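Local coordinates for beta-fructofuranosidase (Bifidobacterium adolescentis, PDB 6NOB), which probably hydrolyses sucrose and related beta-fructofuranosides, releasing their terminal fructose units, at residues N94-D99 with F125-N130; L148-F153 with N157-H162; L550-T555 with T559-K564. One frame throughout, in Å; residues are numbered along the deposited sequence.

Interaction 1. Residues N94-D99 with F125-N130; sequences NMNPSD and FARWMN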
ATOM      1  N   ASN A  94       1.231  24.835  -2.893  1.00 52.51           N
ATOM      2  CA  ASN A  94       1.034  24.893  -1.445  1.00 53.91           C
ATOM      3  C   ASN A  94       0.193  26.120  -1.112  1.00 55.99           C
ATOM      4  O   ASN A  94       0.691  27.247  -1.104  1.00 54.78           O
ATOM      5  CB  ASN A  94       2.376  24.928  -0.720  1.00 50.76           C
ATOM      6  CG  ASN A  94       2.235  25.242   0.760  1.00 51.27           C
ATOM      7  OD1 ASN A  94       1.221  24.921   1.388  1.00 47.95           O
ATOM      8  ND2 ASN A  94       3.252  25.884   1.324  1.00 52.48           N
ATOM      9  N   MET A  95      -1.091  25.894  -0.833  1.00 56.04           N
ATOM     10  CA  MET A  95      -1.972  26.938  -0.325  1.00 52.27           C
ATOM     11  C   MET A  95      -2.489  26.595   1.066  1.00 51.01           C
ATOM     12  O   MET A  95      -3.513  27.133   1.500  1.00 54.66           O
ATOM     13  CB  MET A  95      -3.135  27.180  -1.288  1.00 51.46           C
ATOM     14  CG  MET A  95      -3.646  28.609  -1.274  1.00 55.06           C
ATOM     15  SD  MET A  95      -4.846  28.950  -2.572  1.00 54.32           S
ATOM     16  CE  MET A  95      -5.315  30.623  -2.131  1.00 53.45           C
ATOM     17  N   ASN A  96      -1.798  25.701   1.770  1.00 49.50           N
ATOM     18  CA  ASN A  96      -2.187  25.315   3.118  1.00 48.44           C
ATOM     19  C   ASN A  96      -1.543  26.263   4.119  1.00 48.65           C
ATOM     20  O   ASN A  96      -0.309  26.285   4.228  1.00 47.96           O
ATOM     21  CB  ASN A  96      -1.769  23.881   3.404  1.00 48.52           C
ATOM     22  CG  ASN A  96      -2.486  23.286   4.600  1.00 52.98           C
ATOM     23  OD1 ASN A  96      -2.915  24.005   5.504  1.00 59.60           O
ATOM     24  ND2 ASN A  96      -2.618  21.962   4.614  1.00 47.92           N
ATOM     25  N   PRO A  97      -2.320  27.058   4.859  1.00 51.28           N
ATOM     26  CA  PRO A  97      -1.716  27.985   5.831  1.00 52.17           C
ATOM     27  C   PRO A  97      -0.914  27.291   6.920  1.00 51.58           C
ATOM     28  O   PRO A  97      -0.100  27.947   7.580  1.00 54.17           O
ATOM     29  CB  PRO A  97      -2.929  28.725   6.414  1.00 50.27           C
ATOM     30  CG  PRO A  97      -4.020  28.547   5.394  1.00 52.28           C
ATOM     31  CD  PRO A  97      -3.782  27.204   4.783  1.00 49.96           C
ATOM     32  N   SER A  98      -1.117  25.989   7.131  1.00 50.36           N
ATOM     33  CA  SER A  98      -0.359  25.252   8.136  1.00 55.94           C
ATOM     34  C   SER A  98       1.002  24.791   7.627  1.00 60.11           C
ATOM     35  O   SER A  98       1.906  24.556   8.436  1.00 59.11           O
ATOM     36  CB  SER A  98      -1.159  24.039   8.617  1.00 53.64           C
ATOM     37  OG  SER A  98      -2.393  24.429   9.200  1.00 69.78           O
ATOM     38  N   ASP A  99       1.168  24.658   6.311  1.00 58.13           N
ATOM     39  CA  ASP A  99       2.442  24.233   5.729  1.00 58.72           C
ATOM     40  C   ASP A  99       3.320  25.462   5.482  1.00 61.74           C
ATOM     41  O   ASP A  99       3.564  25.886   4.352  1.00 57.23           O
ATOM     42  CB  ASP A  99       2.204  23.442   4.447  1.00 54.13           C
ATOM     43  CG  ASP A  99       1.578  22.082   4.704  1.00 55.28           C
ATOM     44  OD1 ASP A  99       1.848  21.486   5.767  1.00 60.36           O
ATOM     45  OD2 ASP A  99       0.820  21.603   3.834  1.00 51.89           O
ATOM     46  N   PHE A 125       3.006  13.942  -1.855  1.00 40.10           N
ATOM     47  CA  PHE A 125       3.546  15.242  -1.466  1.00 40.99           C
ATOM     48  C   PHE A 125       3.342  15.491   0.023  1.00 44.60           C
ATOM     49  O   PHE A 125       4.273  15.873   0.738  1.00 44.78           O
ATOM     50  CB  PHE A 125       2.884  16.356  -2.279  1.00 40.96           C
ATOM     51  CG  PHE A 125       3.180  16.301  -3.749  1.00 42.79           C
ATOM     52  CD1 PHE A 125       4.485  16.275  -4.209  1.00 47.24           C
ATOM     53  CD2 PHE A 125       2.148  16.286  -4.673  1.00 40.19           C
ATOM     54  CE1 PHE A 125       4.755  16.231  -5.565  1.00 45.40           C
ATOM     55  CE2 PHE A 125       2.411  16.242  -6.028  1.00 43.20           C
ATOM     56  CZ  PHE A 125       3.715  16.216  -6.474  1.00 42.29           C
ATOM     57  N   ALA A 126       2.123  15.265   0.501  1.00 46.92           N
ATOM     58  CA  ALA A 126       1.759  15.445   1.899  1.00 40.56           C
ATOM     59  C   ALA A 126       0.454  14.693   2.135  1.00 42.33           C
ATOM     60  O   ALA A 126      -0.028  13.969   1.256  1.00 41.04           O
ATOM     61  CB  ALA A 126       1.644  16.933   2.245  1.00 33.71           C
ATOM     62  N   ARG A 127      -0.126  14.878   3.323  1.00 44.28           N
ATOM     63  CA  ARG A 127      -1.405  14.283   3.704  1.00 42.29           C
ATOM     64  C   ARG A 127      -1.313  12.759   3.791  1.00 41.02           C
ATOM     65  O   ARG A 127      -0.219  12.210   3.952  1.00 43.94           O
ATOM     66  CB  ARG A 127      -2.512  14.715   2.734  1.00 41.10           C
ATOM     67  CG  ARG A 127      -2.514  16.210   2.396  1.00 46.03           C
ATOM     68  CD  ARG A 127      -2.900  17.086   3.588  1.00 45.61           C
ATOM     69  NE  ARG A 127      -1.747  17.486   4.394  1.00 45.23           N
ATOM     70  CZ  ARG A 127      -0.972  18.533   4.127  1.00 44.33           C
ATOM     71  NH1 ARG A 127      -1.215  19.289   3.066  1.00 45.62           N
ATOM     72  NH2 ARG A 127       0.054  18.823   4.918  1.00 40.99           N
ATOM     73  N   TRP A 128      -2.450  12.071   3.689  1.00 42.79           N
ATOM     74  CA  TRP A 128      -2.560  10.658   4.036  1.00 41.63           C
ATOM     75  C   TRP A 128      -2.637   9.776   2.797  1.00 42.13           C
ATOM     76  O   TRP A 128      -3.296  10.124   1.812  1.00 43.62           O
ATOM     77  CB  TRP A 128      -3.796  10.410   4.909  1.00 33.52           C
ATOM     78  CG  TRP A 128      -4.188   8.960   5.040  1.00 37.23           C
ATOM     79  CD1 TRP A 128      -4.909   8.216   4.144  1.00 37.81           C
ATOM     80  CD2 TRP A 128      -3.906   8.088   6.145  1.00 42.00           C
ATOM     81  NE1 TRP A 128      -5.075   6.937   4.615  1.00 39.66           N
ATOM     82  CE2 TRP A 128      -4.473   6.832   5.841  1.00 41.62           C
ATOM     83  CE3 TRP A 128      -3.226   8.246   7.356  1.00 38.70           C
ATOM     84  CZ2 TRP A 128      -4.380   5.743   6.706  1.00 35.16           C
ATOM     85  CZ3 TRP A 128      -3.136   7.161   8.214  1.00 35.31           C
ATOM     86  CH2 TRP A 128      -3.711   5.927   7.884  1.00 30.40           C
ATOM     87  N   MET A 129      -1.991   8.610   2.876  1.00 38.77           N
ATOM     88  CA  MET A 129      -2.062   7.587   1.840  1.00 37.25           C
ATOM     89  C   MET A 129      -2.040   6.208   2.489  1.00 39.80           C
ATOM     90  O   MET A 129      -1.291   5.988   3.446  1.00 39.06           O
ATOM     91  CB  MET A 129      -0.891   7.716   0.856  1.00 33.51           C
ATOM     92  CG  MET A 129      -0.716   6.514  -0.066  1.00 32.79           C
ATOM     93  SD  MET A 129       0.753   6.604  -1.110  1.00 37.39           S
ATOM     94  CE  MET A 129       2.036   6.164   0.055  1.00 34.78           C
ATOM     95  N   ASN A 130      -2.860   5.278   1.978  1.00 33.66           N
ATOM     96  CA  ASN A 130      -2.665   3.878   2.352  1.00 35.83           C
ATOM     97  C   ASN A 130      -2.544   2.953   1.136  1.00 37.07           C
ATOM     98  O   ASN A 130      -1.540   3.021   0.417  1.00 36.82           O
ATOM     99  CB  ASN A 130      -3.754   3.387   3.331  1.00 29.61           C
ATOM    100  CG  ASN A 130      -5.158   3.832   2.969  1.00 31.62           C
ATOM    101  OD1 ASN A 130      -5.464   5.022   2.949  1.00 34.27           O
ATOM    102  ND2 ASN A 130      -6.041   2.863   2.746  1.00 29.83           N
TER
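Asp99 and Arg127 form a buried salt bridge that ties the loop following strand 91-92 to the beginning of strand 127-138, in the family 32 propeller domain. The carboxylate and guanidinium planes lie only 15° apart, and the arginine meets the acid end-on. Both terminal nitrogens reach a single oxygen: Asp99 OD2 takes Arg127 NH2 at 3.1 Å and Arg127 NH1 at 3.2 Å on its syn side. The other oxygen, Asp99 OD1, gets just a weak bond from Arg127 NH2 at 3.3 Å, its stronger donor being the backbone N of Cys466. Arg127 NH1 likewise has a second acceptor, the carbonyl of Arg75. The arginine chain bends at chi2 and again at chi3 (90°), which lays the guanidinium over the methyl of Ala126. Asn96 lies against the opposite face, its amide steeply inclined at 73°; Asn96 ND2 and Arg127 NH1, two donors 3.4 Å apart, do not bond. The loop itself is shaped by two Asx turns, with Asn94 OD1 accepting Asn96 N at 3.1 Å and Asn96 OD1 accepting Ser98 N, and by a type I turn from Asn96 to Asp99. Asn94 ND2 also holds Asp99 O at 3.0 Å. With each charge paired and further bonded to backbone away from bulk solvent, both groups are likely to stay ionised and fixed in rotation.

Interaction 2. Residues L148-F153 with N157-H162; sequences LNPYGF and NMHWGH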
ATOM      1  N   LEU A 148      -6.082   7.603  -0.827  1.00 29.60           N
ATOM      2  CA  LEU A 148      -5.577   8.937  -0.534  1.00 35.71           C
ATOM      3  C   LEU A 148      -6.636   9.769   0.175  1.00 38.28           C
ATOM      4  O   LEU A 148      -7.813   9.739  -0.194  1.00 38.10           O
ATOM      5  CB  LEU A 148      -5.138   9.646  -1.822  1.00 26.43           C
ATOM      6  CG  LEU A 148      -4.982  11.168  -1.793  1.00 32.45           C
ATOM      7  CD1 LEU A 148      -3.703  11.574  -1.072  1.00 35.29           C
ATOM      8  CD2 LEU A 148      -5.015  11.740  -3.202  1.00 30.91           C
ATOM      9  N   ASN A 149      -6.205  10.513   1.187  1.00 35.70           N
ATOM     10  CA  ASN A 149      -7.017  11.570   1.790  1.00 40.10           C
ATOM     11  C   ASN A 149      -6.245  12.876   1.694  1.00 40.89           C
ATOM     12  O   ASN A 149      -5.272  13.072   2.448  1.00 41.75           O
ATOM     13  CB  ASN A 149      -7.354  11.262   3.249  1.00 38.51           C
ATOM     14  CG  ASN A 149      -7.865  12.486   4.000  1.00 44.97           C
ATOM     15  OD1 ASN A 149      -8.586  13.318   3.444  1.00 40.86           O
ATOM     16  ND2 ASN A 149      -7.484  12.604   5.269  1.00 45.42           N
ATOM     17  N   PRO A 150      -6.624  13.798   0.808  1.00 39.80           N
ATOM     18  CA  PRO A 150      -5.864  15.042   0.646  1.00 41.90           C
ATOM     19  C   PRO A 150      -6.194  16.129   1.658  1.00 43.42           C
ATOM     20  O   PRO A 150      -5.682  17.244   1.520  1.00 40.53           O
ATOM     21  CB  PRO A 150      -6.260  15.487  -0.770  1.00 36.85           C
ATOM     22  CG  PRO A 150      -7.658  15.005  -0.916  1.00 37.42           C
ATOM     23  CD  PRO A 150      -7.747  13.709  -0.142  1.00 40.22           C
ATOM     24  N   TYR A 151      -7.020  15.850   2.669  1.00 40.58           N
ATOM     25  CA  TYR A 151      -7.479  16.885   3.585  1.00 44.15           C
ATOM     26  C   TYR A 151      -6.857  16.816   4.972  1.00 43.62           C
ATOM     27  O   TYR A 151      -7.104  17.717   5.782  1.00 52.76           O
ATOM     28  CB  TYR A 151      -9.007  16.833   3.721  1.00 44.77           C
ATOM     29  CG  TYR A 151      -9.737  17.200   2.455  1.00 40.85           C
ATOM     30  CD1 TYR A 151      -9.941  18.529   2.110  1.00 39.80           C
ATOM     31  CD2 TYR A 151     -10.209  16.215   1.594  1.00 43.20           C
ATOM     32  CE1 TYR A 151     -10.604  18.869   0.947  1.00 42.63           C
ATOM     33  CE2 TYR A 151     -10.873  16.544   0.429  1.00 38.18           C
ATOM     34  CZ  TYR A 151     -11.067  17.871   0.111  1.00 42.86           C
ATOM     35  OH  TYR A 151     -11.728  18.200  -1.049  1.00 43.44           O
ATOM     36  N   GLY A 152      -6.066  15.795   5.274  1.00 39.65           N
ATOM     37  CA  GLY A 152      -5.542  15.683   6.619  1.00 44.13           C
ATOM     38  C   GLY A 152      -4.462  14.630   6.728  1.00 45.50           C
ATOM     39  O   GLY A 152      -4.044  14.028   5.737  1.00 41.75           O
ATOM     40  N   PHE A 153      -4.021  14.414   7.969  1.00 49.30           N
ATOM     41  CA  PHE A 153      -2.938  13.490   8.277  1.00 46.57           C
ATOM     42  C   PHE A 153      -3.419  12.079   8.581  1.00 43.87           C
ATOM     43  O   PHE A 153      -2.610  11.146   8.564  1.00 43.67           O
ATOM     44  CB  PHE A 153      -2.132  14.021   9.469  1.00 49.73           C
ATOM     45  CG  PHE A 153      -0.742  13.454   9.572  1.00 49.05           C
ATOM     46  CD1 PHE A 153       0.262  13.877   8.714  1.00 46.46           C
ATOM     47  CD2 PHE A 153      -0.439  12.508  10.539  1.00 47.20           C
ATOM     48  CE1 PHE A 153       1.544  13.360   8.814  1.00 42.88           C
ATOM     49  CE2 PHE A 153       0.838  11.986  10.643  1.00 47.70           C
ATOM     50  CZ  PHE A 153       1.832  12.414   9.779  1.00 46.90           C
ATOM     51  N   ASN A 157     -12.410  10.228   4.001  1.00 37.41           N
ATOM     52  CA  ASN A 157     -13.115   9.827   2.788  1.00 28.66           C
ATOM     53  C   ASN A 157     -12.130   9.615   1.644  1.00 39.31           C
ATOM     54  O   ASN A 157     -11.300  10.480   1.347  1.00 39.17           O
ATOM     55  CB  ASN A 157     -14.158  10.881   2.414  1.00 33.22           C
ATOM     56  CG  ASN A 157     -15.336  10.903   3.376  1.00 37.34           C
ATOM     57  OD1 ASN A 157     -15.897   9.859   3.717  1.00 36.53           O
ATOM     58  ND2 ASN A 157     -15.717  12.098   3.819  1.00 29.49           N
ATOM     59  N   MET A 158     -12.233   8.456   1.003  1.00 36.14           N
ATOM     60  CA  MET A 158     -11.130   7.909   0.228  1.00 37.47           C
ATOM     61  C   MET A 158     -11.151   8.390  -1.218  1.00 41.95           C
ATOM     62  O   MET A 158     -12.180   8.310  -1.898  1.00 38.35           O
ATOM     63  CB  MET A 158     -11.165   6.381   0.281  1.00 32.25           C
ATOM     64  CG  MET A 158     -10.404   5.814   1.466  1.00 35.50           C
ATOM     65  SD  MET A 158      -8.631   6.108   1.311  1.00 41.50           S
ATOM     66  CE  MET A 158      -8.354   7.434   2.478  1.00 27.99           C
ATOM     67  N   HIS A 159     -10.004   8.893  -1.670  1.00 37.69           N
ATOM     68  CA  HIS A 159      -9.710   9.215  -3.058  1.00 34.07           C
ATOM     69  C   HIS A 159      -8.732   8.184  -3.613  1.00 34.51           C
ATOM     70  O   HIS A 159      -8.196   7.343  -2.886  1.00 34.57           O
ATOM     71  CB  HIS A 159      -9.100  10.616  -3.197  1.00 34.72           C
ATOM     72  CG  HIS A 159      -9.892  11.714  -2.557  1.00 37.10           C
ATOM     73  ND1 HIS A 159     -10.296  11.678  -1.238  1.00 36.53           N
ATOM     74  CD2 HIS A 159     -10.320  12.900  -3.050  1.00 37.63           C
ATOM     75  CE1 HIS A 159     -10.956  12.786  -0.954  1.00 40.83           C
ATOM     76  NE2 HIS A 159     -10.984  13.545  -2.036  1.00 38.96           N
ATOM     77  N   TRP A 160      -8.472   8.281  -4.914  1.00 35.18           N
ATOM     78  CA  TRP A 160      -7.408   7.526  -5.566  1.00 35.42           C
ATOM     79  C   TRP A 160      -6.334   8.505  -6.026  1.00 38.91           C
ATOM     80  O   TRP A 160      -6.587   9.347  -6.894  1.00 42.44           O
ATOM     81  CB  TRP A 160      -7.939   6.724  -6.751  1.00 38.03           C
ATOM     82  CG  TRP A 160      -8.479   5.374  -6.399  1.00 38.29           C
ATOM     83  CD1 TRP A 160      -9.220   5.043  -5.302  1.00 32.96           C
ATOM     84  CD2 TRP A 160      -8.323   4.170  -7.157  1.00 32.67           C
ATOM     85  NE1 TRP A 160      -9.538   3.708  -5.333  1.00 33.05           N
ATOM     86  CE2 TRP A 160      -8.997   3.148  -6.462  1.00 31.49           C
ATOM     87  CE3 TRP A 160      -7.678   3.857  -8.357  1.00 34.36           C
ATOM     88  CZ2 TRP A 160      -9.043   1.835  -6.926  1.00 36.12           C
ATOM     89  CZ3 TRP A 160      -7.722   2.554  -8.814  1.00 33.85           C
ATOM     90  CH2 TRP A 160      -8.401   1.559  -8.103  1.00 35.28           C
ATOM     91  N   GLY A 161      -5.143   8.400  -5.439  1.00 40.67           N
ATOM     92  CA  GLY A 161      -3.984   9.060  -5.997  1.00 35.97           C
ATOM     93  C   GLY A 161      -3.425   8.273  -7.167  1.00 36.13           C
ATOM     94  O   GLY A 161      -3.814   7.136  -7.425  1.00 35.37           O
ATOM     95  N   HIS A 162      -2.490   8.888  -7.889  1.00 33.50           N
ATOM     96  CA  HIS A 162      -1.998   8.279  -9.119  1.00 31.49           C
ATOM     97  C   HIS A 162      -0.575   8.734  -9.402  1.00 38.84           C
ATOM     98  O   HIS A 162      -0.280   9.933  -9.364  1.00 40.73           O
ATOM     99  CB  HIS A 162      -2.917   8.630 -10.297  1.00 32.36           C
ATOM    100  CG  HIS A 162      -2.643   7.841 -11.541  1.00 37.55           C
ATOM    101  ND1 HIS A 162      -3.165   8.186 -12.769  1.00 39.47           N
ATOM    102  CD2 HIS A 162      -1.901   6.727 -11.748  1.00 38.27           C
ATOM    103  CE1 HIS A 162      -2.758   7.318 -13.678  1.00 39.52           C
ATOM    104  NE2 HIS A 162      -1.990   6.423 -13.084  1.00 37.03           N
TER
HETATM  105  O   HOH W   1     -11.245  12.954   2.318  1.00 37.55           O
HETATM  106  O   HOH W   2     -12.257  16.079  -2.707  1.00 36.51           O
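With CG anti to its carbonyl carbon (chi1 -53°), His159 turns one face of its imidazole to Pro150 CD, and a similar first torsion brings the Tyr151 ring up to it. Pro150 CD makes a CH-pi contact, 3.5 Å from the centroid of the His159 ring and 15° off its normal. The tyrosine meets the imidazole obliquely, planes 52° apart, with Tyr151 CE2 nearest His159 NE2. Water 2 joins their polar ends, 2.7 Å from Tyr151 OH and 2.9 Å from His159 NE2. The other ring nitrogen, His159 ND1, gives weak bonds to Leu148 O at 3.3 Å and to Asn157 O at 3.0 Å, the latter near the ring plane. All this closes the beta hairpin of strands 141-149 and 159-165 in the propeller domain. Leu148 and His159 form an antiparallel hydrogen-bonded pair there, joined by a fairly straight bond from His159 N to Leu148 O (2.8 Å) and a more bent one from Leu148 N to His159 O. Their side chains share one sheet face, where Leu148 CD2 rests 4.0 Å from Gly161 CA. Met158 CB points away from segment 148-153, but bends at chi2 and chi3 bring CE back to Leu148 O and Asn149 CB. Asn149 OD1 closes an Asx turn by accepting Tyr151 N, and water 1 donates both to this oxygen and to Asn157 O, while Asn149 ND2 bonds to the carbonyl of Gly154.

Interaction 3. Residues L550-T555 with T559-K564; sequences LLLQRT and TRLVAK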
ATOM      1  N   LEU A 550      17.405  -0.363  16.660  1.00 48.29           N
ATOM      2  CA  LEU A 550      16.872  -1.333  15.713  1.00 47.17           C
ATOM      3  C   LEU A 550      17.936  -2.387  15.438  1.00 46.59           C
ATOM      4  O   LEU A 550      19.025  -2.060  14.952  1.00 50.05           O
ATOM      5  CB  LEU A 550      16.441  -0.650  14.414  1.00 47.42           C
ATOM      6  CG  LEU A 550      15.932  -1.562  13.296  1.00 45.76           C
ATOM      7  CD1 LEU A 550      14.677  -2.287  13.745  1.00 39.53           C
ATOM      8  CD2 LEU A 550      15.674  -0.767  12.023  1.00 45.70           C
ATOM      9  N   LEU A 551      17.621  -3.644  15.740  1.00 46.78           N
ATOM     10  CA  LEU A 551      18.575  -4.734  15.610  1.00 44.10           C
ATOM     11  C   LEU A 551      17.986  -5.876  14.797  1.00 50.18           C
ATOM     12  O   LEU A 551      16.776  -6.115  14.810  1.00 53.46           O
ATOM     13  CB  LEU A 551      18.996  -5.295  16.974  1.00 45.97           C
ATOM     14  CG  LEU A 551      19.193  -4.336  18.143  1.00 54.22           C
ATOM     15  CD1 LEU A 551      19.360  -5.126  19.430  1.00 54.67           C
ATOM     16  CD2 LEU A 551      20.399  -3.454  17.897  1.00 56.23           C
ATOM     17  N   LEU A 552      18.865  -6.577  14.087  1.00 52.38           N
ATOM     18  CA  LEU A 552      18.636  -7.961  13.704  1.00 49.82           C
ATOM     19  C   LEU A 552      19.523  -8.822  14.590  1.00 51.16           C
ATOM     20  O   LEU A 552      20.744  -8.636  14.616  1.00 55.32           O
ATOM     21  CB  LEU A 552      18.946  -8.211  12.229  1.00 46.15           C
ATOM     22  CG  LEU A 552      18.499  -9.597  11.759  1.00 46.77           C
ATOM     23  CD1 LEU A 552      16.985  -9.654  11.572  1.00 45.33           C
ATOM     24  CD2 LEU A 552      19.225 -10.019  10.493  1.00 43.75           C
ATOM     25  N   GLN A 553      18.915  -9.744  15.329  1.00 50.11           N
ATOM     26  CA  GLN A 553      19.644 -10.509  16.329  1.00 50.83           C
ATOM     27  C   GLN A 553      19.259 -11.975  16.235  1.00 50.75           C
ATOM     28  O   GLN A 553      18.074 -12.303  16.130  1.00 47.62           O
ATOM     29  CB  GLN A 553      19.360  -9.975  17.736  1.00 49.94           C
ATOM     30  CG  GLN A 553      20.005 -10.772  18.846  1.00 47.95           C
ATOM     31  CD  GLN A 553      19.986 -10.032  20.166  1.00 55.17           C
ATOM     32  OE1 GLN A 553      20.937 -10.101  20.942  1.00 59.67           O
ATOM     33  NE2 GLN A 553      18.897  -9.313  20.427  1.00 54.53           N
ATOM     34  N   ARG A 554      20.260 -12.848  16.265  1.00 54.29           N
ATOM     35  CA  ARG A 554      20.046 -14.286  16.288  1.00 55.39           C
ATOM     36  C   ARG A 554      20.507 -14.836  17.629  1.00 59.49           C
ATOM     37  O   ARG A 554      21.611 -14.523  18.086  1.00 64.17           O
ATOM     38  CB  ARG A 554      20.790 -14.986  15.150  1.00 53.22           C
ATOM     39  CG  ARG A 554      20.568 -16.491  15.131  1.00 56.24           C
ATOM     40  CD  ARG A 554      21.041 -17.111  13.832  1.00 55.00           C
ATOM     41  NE  ARG A 554      22.476 -16.939  13.641  1.00 53.75           N
ATOM     42  CZ  ARG A 554      23.115 -17.211  12.510  1.00 55.69           C
ATOM     43  NH1 ARG A 554      22.444 -17.669  11.461  1.00 52.52           N
ATOM     44  NH2 ARG A 554      24.424 -17.022  12.427  1.00 57.10           N
ATOM     45  N   THR A 555      19.659 -15.650  18.252  1.00 60.84           N
ATOM     46  CA  THR A 555      19.955 -16.229  19.556  1.00 56.76           C
ATOM     47  C   THR A 555      19.420 -17.650  19.582  1.00 58.67           C
ATOM     48  O   THR A 555      18.211 -17.858  19.439  1.00 57.46           O
ATOM     49  CB  THR A 555      19.337 -15.396  20.682  1.00 56.37           C
ATOM     50  OG1 THR A 555      19.843 -14.058  20.615  1.00 60.13           O
ATOM     51  CG2 THR A 555      19.686 -15.996  22.033  1.00 52.34           C
ATOM     52  N   THR A 559      16.293 -16.140  14.576  1.00 48.80           N
ATOM     53  CA  THR A 559      16.637 -14.822  14.062  1.00 48.75           C
ATOM     54  C   THR A 559      15.400 -13.937  14.095  1.00 48.37           C
ATOM     55  O   THR A 559      14.326 -14.348  13.645  1.00 48.30           O
ATOM     56  CB  THR A 559      17.180 -14.908  12.632  1.00 47.39           C
ATOM     57  OG1 THR A 559      18.243 -15.867  12.572  1.00 44.22           O
ATOM     58  CG2 THR A 559      17.698 -13.554  12.174  1.00 39.07           C
ATOM     59  N   ARG A 560      15.552 -12.723  14.620  1.00 48.98           N
ATOM     60  CA  ARG A 560      14.415 -11.825  14.736  1.00 48.00           C
ATOM     61  C   ARG A 560      14.880 -10.381  14.644  1.00 46.55           C
ATOM     62  O   ARG A 560      16.026 -10.057  14.968  1.00 45.75           O
ATOM     63  CB  ARG A 560      13.653 -12.044  16.052  1.00 46.89           C
ATOM     64  CG  ARG A 560      14.542 -12.179  17.269  1.00 50.27           C
ATOM     65  CD  ARG A 560      13.746 -12.088  18.562  1.00 49.52           C
ATOM     66  NE  ARG A 560      12.978 -13.299  18.842  1.00 53.23           N
ATOM     67  CZ  ARG A 560      13.487 -14.402  19.381  1.00 57.72           C
ATOM     68  NH1 ARG A 560      14.774 -14.459  19.696  1.00 56.98           N
ATOM     69  NH2 ARG A 560      12.708 -15.453  19.604  1.00 59.38           N
ATOM     70  N   LEU A 561      13.977  -9.521  14.183  1.00 47.51           N
ATOM     71  CA  LEU A 561      14.162  -8.085  14.309  1.00 46.92           C
ATOM     72  C   LEU A 561      13.789  -7.648  15.719  1.00 50.99           C
ATOM     73  O   LEU A 561      12.892  -8.217  16.347  1.00 53.70           O
ATOM     74  CB  LEU A 561      13.306  -7.334  13.288  1.00 39.69           C
ATOM     75  CG  LEU A 561      13.834  -7.227  11.855  1.00 44.74           C
ATOM     76  CD1 LEU A 561      12.746  -6.698  10.929  1.00 33.61           C
ATOM     77  CD2 LEU A 561      15.073  -6.345  11.793  1.00 36.83           C
ATOM     78  N   VAL A 562      14.501  -6.643  16.226  1.00 55.60           N
ATOM     79  CA  VAL A 562      14.249  -6.093  17.554  1.00 54.86           C
ATOM     80  C   VAL A 562      14.145  -4.580  17.438  1.00 54.74           C
ATOM     81  O   VAL A 562      15.021  -3.938  16.845  1.00 58.59           O
ATOM     82  CB  VAL A 562      15.350  -6.478  18.560  1.00 54.82           C
ATOM     83  CG1 VAL A 562      14.908  -6.137  19.975  1.00 43.87           C
ATOM     84  CG2 VAL A 562      15.701  -7.957  18.443  1.00 53.63           C
ATOM     85  N   ALA A 563      13.087  -4.014  18.005  1.00 46.06           N
ATOM     86  CA  ALA A 563      12.836  -2.573  17.970  1.00 48.34           C
ATOM     87  C   ALA A 563      12.778  -2.051  19.403  1.00 53.36           C
ATOM     88  O   ALA A 563      11.705  -1.729  19.918  1.00 52.82           O
ATOM     89  CB  ALA A 563      11.544  -2.265  17.201  1.00 46.21           C
ATOM     90  N   LYS A 564      13.943  -1.959  20.041  1.00 55.59           N
ATOM     91  CA  LYS A 564      14.005  -1.548  21.437  1.00 57.19           C
ATOM     92  C   LYS A 564      13.643  -0.075  21.584  1.00 55.65           C
ATOM     93  O   LYS A 564      14.015   0.761  20.757  1.00 53.04           O
ATOM     94  CB  LYS A 564      15.400  -1.811  22.006  1.00 62.30           C
ATOM     95  CG  LYS A 564      15.755  -3.288  22.088  1.00 67.71           C
ATOM     96  CD  LYS A 564      17.120  -3.521  22.722  1.00 74.44           C
ATOM     97  CE  LYS A 564      17.165  -4.867  23.439  1.00 78.28           C
ATOM     98  NZ  LYS A 564      18.388  -5.649  23.102  1.00 79.19           N
TER
HETATM   99  O   HOH W   3      17.147 -13.324  18.841  1.00 54.29           O
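Leu552 and Leu561, a non-hydrogen-bonded pair of this antiparallel hairpin, make the tight side of the contact. Leu552, its CG trans to the backbone nitrogen (chi1 -171°), lays CD1 across the neighbouring strand, 3.8 Å from Leu561 CD2 and 4.0 Å from Thr559 CG2. Replacing Leu552 by an alanine would probably leave a gap beside Leu561 CD2 and the Thr559 methyl. Farther along this face Arg554 CD passes 3.3 Å from Thr559 OG1, before the guanidinium bonds to the carbonyl of Ala530. Between the strands, four backbone bonds set the register, such as Gln553 N to Arg560 O at 2.9 Å. The reverse face is looser and more polar. Leu551 CB meets Val562 CB at 4.1 Å, while partly exposed Gln553 and Arg560 and exposed Lys564 flank them. Here water 3 links Gln553 O to Arg560 NH1 (2.8 Å from the latter), and Arg560 NE pairs with Asp572. Strand 547-555 runs between 532-540 and 558-564 in one sheet of the C-terminal beta-sandwich, and the Leu550, Leu552 and Leu561 face packs on strands 582-588 and 601-606 of the other.

Interactions 1 and 2 are neighbours, their centres 10 Å apart, and both reach the same propeller sheet: strand 127-138 of the first pairs with strand 141-149 of the second, Trp128 O lying 3.0 Å from Asn149 N in a probable hydrogen bond. Interaction 3 belongs to the C-terminal sandwich, its nearest atoms about 19 Å from either. The first contact is wholly buried yet ionic, and joins a distant loop to a strand. Interaction 2 is also buried, but mixes ring packing with waters at the end of a hairpin. Interaction 3, likewise a hairpin, is largely aliphatic on the face toward the second sheet, more polar and partly exposed on the other.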